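Sn-glycerol-3-phosphate ABC transporter substrate-binding protein UspB (Mycobacterium tuberculosis, PDB 4MFI) is the substrate-binding subunit of an ABC transporter, specific for glycerophosphocholine, and probably delivers it to the membrane components for uptake. Local coordinates at residues A74-D77 against Y78-A82; D102-W105 against F106-L110. All blocks are in the same frame, centred on the assembly; numbering follows the deposited sequence.

Interaction 1. Residues A74-D77 against Y78-A82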
loop_
_atom_site.group_PDB
_atom_site.type_symbol
_atom_site.label_atom_id
_atom_site.label_comp_id
_atom_site.label_asym_id
_atom_site.label_seq_id
_atom_site.Cartn_x
_atom_site.Cartn_y
_atom_site.Cartn_z
ATOM N N ALA A 74 -11.532 14.971 -7.347
ATOM C CA ALA A 74 -12.500 14.520 -6.355
ATOM C C ALA A 74 -11.976 14.652 -4.927
ATOM O O ALA A 74 -12.636 14.235 -3.973
ATOM C CB ALA A 74 -12.908 13.077 -6.644
ATOM N N GLY A 75 -10.795 15.237 -4.767
ATOM C CA GLY A 75 -10.254 15.424 -3.431
ATOM C C GLY A 75 -8.743 15.494 -3.413
ATOM O O GLY A 75 -8.090 15.096 -4.375
ATOM N N LYS A 76 -8.183 15.996 -2.318
ATOM C CA LYS A 76 -6.734 16.119 -2.210
ATOM C C LYS A 76 -6.081 14.798 -1.788
ATOM O O LYS A 76 -4.870 14.618 -1.930
ATOM C CB LYS A 76 -6.351 17.236 -1.237
ATOM C CG LYS A 76 -6.459 16.844 0.227
ATOM C CD LYS A 76 -5.862 17.902 1.140
ATOM C CE LYS A 76 -5.683 17.356 2.545
ATOM N NZ LYS A 76 -5.197 18.396 3.494
ATOM N N ASP A 77 -6.890 13.879 -1.270
ATOM C CA ASP A 77 -6.393 12.571 -0.849
ATOM C C ASP A 77 -7.502 11.529 -0.932
ATOM O O ASP A 77 -8.645 11.861 -1.281
ATOM C CB ASP A 77 -5.766 12.629 0.559
ATOM C CG ASP A 77 -6.744 13.066 1.644
ATOM O OD1 ASP A 77 -7.963 12.833 1.520
ATOM O OD2 ASP A 77 -6.278 13.624 2.659
ATOM N N TYR A 78 -7.173 10.282 -0.604
ATOM C CA TYR A 78 -8.127 9.189 -0.730
ATOM C C TYR A 78 -9.317 9.349 0.205
ATOM O O TYR A 78 -10.430 8.953 -0.140
ATOM C CB TYR A 78 -7.445 7.844 -0.482
ATOM C CG TYR A 78 -6.331 7.522 -1.452
ATOM C CD1 TYR A 78 -6.445 7.821 -2.808
ATOM C CD2 TYR A 78 -5.162 6.913 -1.011
ATOM C CE1 TYR A 78 -5.426 7.517 -3.694
ATOM C CE2 TYR A 78 -4.141 6.607 -1.886
ATOM C CZ TYR A 78 -4.276 6.909 -3.229
ATOM O OH TYR A 78 -3.257 6.605 -4.107
ATOM N N ASP A 79 -9.082 9.908 1.392
ATOM C CA ASP A 79 -10.161 10.117 2.349
ATOM C C ASP A 79 -11.204 11.073 1.785
ATOM O O ASP A 79 -12.407 10.852 1.933
ATOM C CB ASP A 79 -9.622 10.664 3.674
ATOM C CG ASP A 79 -8.918 9.607 4.515
ATOM O OD1 ASP A 79 -9.341 8.435 4.499
ATOM O OD2 ASP A 79 -7.952 9.961 5.227
ATOM N N GLU A 80 -10.744 12.130 1.121
ATOM C CA GLU A 80 -11.657 13.113 0.549
ATOM C C GLU A 80 -12.450 12.535 -0.620
ATOM O O GLU A 80 -13.641 12.822 -0.767
ATOM C CB GLU A 80 -10.912 14.384 0.137
ATOM C CG GLU A 80 -10.380 15.178 1.318
ATOM C CD GLU A 80 -9.912 16.563 0.928
ATOM O OE1 GLU A 80 -9.979 16.906 -0.280
ATOM O OE2 GLU A 80 -9.477 17.308 1.835
ATOM N N VAL A 81 -11.804 11.716 -1.447
ATOM C CA VAL A 81 -12.523 11.068 -2.541
ATOM C C VAL A 81 -13.636 10.194 -1.976
ATOM O O VAL A 81 -14.757 10.194 -2.488
ATOM C CB VAL A 81 -11.592 10.224 -3.424
ATOM C CG1 VAL A 81 -12.388 9.485 -4.492
ATOM C CG2 VAL A 81 -10.541 11.113 -4.072
ATOM N N ALA A 82 -13.326 9.463 -0.910
ATOM C CA ALA A 82 -14.305 8.580 -0.297
ATOM C C ALA A 82 -15.530 9.352 0.209
ATOM O O ALA A 82 -16.664 8.901 0.017
ATOM C CB ALA A 82 -13.670 7.772 0.819
HETATM O O HOH W 1 -7.844 13.329 5.049
HETATM O O HOH W 2 -5.407 10.829 4.319
#

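Interaction 2. Residues D102-W105 against F106-L110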
loop_
_atom_site.group_PDB
_atom_site.type_symbol
_atom_site.label_atom_id
_atom_site.label_comp_id
_atom_site.label_asym_id
_atom_site.label_seq_id
_atom_site.Cartn_x
_atom_site.Cartn_y
_atom_site.Cartn_z
ATOM N N ASP A 102 -6.908 1.241 0.004
ATOM C CA ASP A 102 -6.869 -0.106 0.569
ATOM C C ASP A 102 -7.860 -0.364 1.704
ATOM O O ASP A 102 -8.143 -1.518 2.012
ATOM C CB ASP A 102 -5.435 -0.485 0.992
ATOM C CG ASP A 102 -4.814 0.472 2.010
ATOM O OD1 ASP A 102 -5.289 1.613 2.173
ATOM O OD2 ASP A 102 -3.803 0.080 2.638
ATOM N N ARG A 103 -8.391 0.701 2.306
ATOM C CA ARG A 103 -9.337 0.580 3.412
ATOM C C ARG A 103 -10.747 0.917 2.953
ATOM O O ARG A 103 -11.721 0.288 3.362
ATOM C CB ARG A 103 -8.942 1.520 4.555
ATOM C CG ARG A 103 -7.515 1.331 5.051
ATOM C CD ARG A 103 -6.984 2.588 5.726
ATOM N NE ARG A 103 -7.195 3.762 4.878
ATOM C CZ ARG A 103 -7.448 4.988 5.326
ATOM N NH1 ARG A 103 -7.501 5.233 6.637
ATOM N NH2 ARG A 103 -7.652 5.975 4.458
ATOM N N TRP A 104 -10.860 1.916 2.094
ATOM C CA TRP A 104 -12.178 2.386 1.698
ATOM C C TRP A 104 -12.903 1.462 0.723
ATOM O O TRP A 104 -14.133 1.419 0.727
ATOM C CB TRP A 104 -12.094 3.793 1.115
ATOM C CG TRP A 104 -11.980 4.888 2.141
ATOM C CD1 TRP A 104 -10.874 5.645 2.426
ATOM C CD2 TRP A 104 -13.017 5.356 3.012
ATOM N NE1 TRP A 104 -11.164 6.555 3.419
ATOM C CE2 TRP A 104 -12.474 6.402 3.791
ATOM C CE3 TRP A 104 -14.355 4.999 3.203
ATOM C CZ2 TRP A 104 -13.221 7.088 4.743
ATOM C CZ3 TRP A 104 -15.099 5.682 4.148
ATOM C CH2 TRP A 104 -14.528 6.714 4.912
ATOM N N TRP A 105 -12.176 0.726 -0.114
ATOM C CA TRP A 105 -12.880 -0.083 -1.110
ATOM C C TRP A 105 -13.807 -1.106 -0.447
ATOM O O TRP A 105 -14.947 -1.278 -0.888
ATOM C CB TRP A 105 -11.930 -0.727 -2.136
ATOM C CG TRP A 105 -11.258 -1.991 -1.672
ATOM C CD1 TRP A 105 -9.977 -2.113 -1.214
ATOM C CD2 TRP A 105 -11.823 -3.312 -1.642
ATOM N NE1 TRP A 105 -9.714 -3.422 -0.894
ATOM C CE2 TRP A 105 -10.829 -4.180 -1.147
ATOM C CE3 TRP A 105 -13.075 -3.843 -1.984
ATOM C CZ2 TRP A 105 -11.045 -5.548 -0.974
ATOM C CZ3 TRP A 105 -13.292 -5.210 -1.815
ATOM C CH2 TRP A 105 -12.280 -6.046 -1.315
ATOM N N PHE A 106 -13.346 -1.749 0.627
ATOM C CA PHE A 106 -14.172 -2.775 1.269
ATOM C C PHE A 106 -15.362 -2.143 1.976
ATOM O O PHE A 106 -16.454 -2.710 1.979
ATOM C CB PHE A 106 -13.370 -3.634 2.246
ATOM C CG PHE A 106 -14.187 -4.715 2.910
ATOM C CD1 PHE A 106 -14.433 -5.914 2.259
ATOM C CD2 PHE A 106 -14.711 -4.531 4.185
ATOM C CE1 PHE A 106 -15.187 -6.914 2.864
ATOM C CE2 PHE A 106 -15.468 -5.524 4.791
ATOM C CZ PHE A 106 -15.707 -6.717 4.131
ATOM N N HIS A 107 -15.150 -0.979 2.588
ATOM C CA HIS A 107 -16.252 -0.253 3.202
ATOM C C HIS A 107 -17.410 -0.086 2.220
ATOM O O HIS A 107 -18.573 -0.354 2.542
ATOM C CB HIS A 107 -15.788 1.112 3.688
ATOM C CG HIS A 107 -16.910 2.003 4.093
ATOM N ND1 HIS A 107 -17.526 1.913 5.323
ATOM C CD2 HIS A 107 -17.558 2.981 3.414
ATOM C CE1 HIS A 107 -18.491 2.811 5.392
ATOM N NE2 HIS A 107 -18.536 3.468 4.245
ATOM N N PHE A 108 -17.090 0.338 1.004
ATOM C CA PHE A 108 -18.126 0.509 -0.005
ATOM C C PHE A 108 -18.629 -0.809 -0.601
ATOM O O PHE A 108 -19.826 -0.954 -0.846
ATOM C CB PHE A 108 -17.651 1.476 -1.090
ATOM C CG PHE A 108 -17.519 2.888 -0.604
ATOM C CD1 PHE A 108 -18.643 3.604 -0.211
ATOM C CD2 PHE A 108 -16.276 3.499 -0.515
ATOM C CE1 PHE A 108 -18.534 4.911 0.242
ATOM C CE2 PHE A 108 -16.156 4.810 -0.057
ATOM C CZ PHE A 108 -17.289 5.514 0.324
ATOM N N ALA A 109 -17.730 -1.765 -0.832
ATOM C CA ALA A 109 -18.140 -3.065 -1.361
ATOM C C ALA A 109 -19.130 -3.752 -0.423
ATOM O O ALA A 109 -20.153 -4.282 -0.864
ATOM C CB ALA A 109 -16.936 -3.959 -1.598
ATOM N N LEU A 110 -18.828 -3.731 0.874
ATOM C CA LEU A 110 -19.698 -4.359 1.866
ATOM C C LEU A 110 -21.079 -3.712 1.893
ATOM O O LEU A 110 -22.090 -4.385 2.132
ATOM C CB LEU A 110 -19.060 -4.282 3.255
ATOM C CG LEU A 110 -19.847 -4.937 4.391
ATOM C CD1 LEU A 110 -19.950 -6.426 4.159
ATOM C CD2 LEU A 110 -19.191 -4.652 5.726
#

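Interaction 1. Residues A74-D77 against Y78-A82
Asp77 caps helix 78-88 by accepting from Glu80 N, while the Glu80 side chain grips Lys76 N in the preceding loop. With CG set between its backbone N and carbonyl carbon (chi1 61°), the short Asp77 carboxylate curls over the first turn, and OD1 meets Glu80 N at 2.9 Å, nearly along its C-O axis. Asp77 O accepts from Val81 N at 3.2 Å.

Glu80's extended chain brings OE1 to Lys76 N at 2.9 Å in an almost straight bond (174°), the donor standing above the carboxylate plane. The aliphatic part of Lys76 crosses this carboxylate, CG 3.5 Å from Glu80 OE2, while NZ continues away.

Two waters join Asp77 OD2 to Asp79 OD2, each with one good and one weak bond, which may ease the proximity of like charges; Asp79 OD1 is taken by Trp104 NE1 and Arg103.

Glycine suits position 75 because Glu80 CB and the preceding carbonyl oxygen crowd the place of a CB. The buried Ala74 CB meets Val81 CG2 at 4.0 Å. An N-capped turn leading from strand 69-73 into helix 78-88 is a usual beta-to-alpha junction of an alpha/beta domain.

Interaction 2. Residues D102-W105 against F106-L110
Trp104, His107 and Phe108 form an aromatic cluster along the short helix 104-110, while Trp105 packs against Phe106 and Ala109. Trp104 and His107 lie side by side, and the six-membered edge of the indole is turned to the imidazole face in a T-shaped pair, planes at 89°; Trp104 CZ3 comes within 3.7 Å of His107 CD2. Toward Phe108 the same indole behaves differently: the planes are near parallel, 25° apart, but slid so far that the rings barely overlap, and contact is made by Trp104 CE3 and Phe108 CE2 at 3.7 Å. A wide, flat tryptophan can thus serve neighbours three and four residues on. His107 is exposed, where a polar ring can still offer a face to the indole edge; Phe108 is buried, packed among Ala82, Phe85 and Leu100.

In the second group Trp105 has CG between its backbone N and carbonyl carbon (chi1 81°), laying one face of the indole over the backbone of the next residue, Phe106. Phe106 CB sits over the six-membered ring, 4.1 Å from its centroid, in a CH-pi contact, and the Phe106 ring presents its edge to that face. The small Ala109 fits one turn on, its CB 3.9 Å from Trp105 CZ3.

Backbone bonds fix this spacing: Phe108 N donates to Trp104 O at 3.2 Å and Ala109 N to Trp105 O at 2.8 Å. Beyond the helix, Phe106 stacks with Phe387, and Trp105 meets Tyr139 edge-to-face. These i/i+3 and i/i+4 pairs pack a short helix after strand 97-101 against helix 78-88 and the sheet, as in the alpha/beta domain of a periplasmic-binding-protein fold.

Both interactions are local, one at the start of a helix and one along a helix, each after a parallel strand of the same sheet. From the N terminus, strand 69-73 leads into interaction 1, which closes at the start of helix 78-88; the chain then returns through strand 97-101 and enters interaction 2 on helix 104-110. They stand in series, neither nested nor crossed, yet meet in space with centres about 14 Å apart. Asp79 OD1 forms a salt bridge with Arg103 NH2 and a probable hydrogen bond with Trp104 NE1, while Ala82 packs against Trp104 and Phe108. Arg103 also pairs with Asp101, at the end of strand 97-101, and with Asp392, tying the two helix starts to helix 391-405.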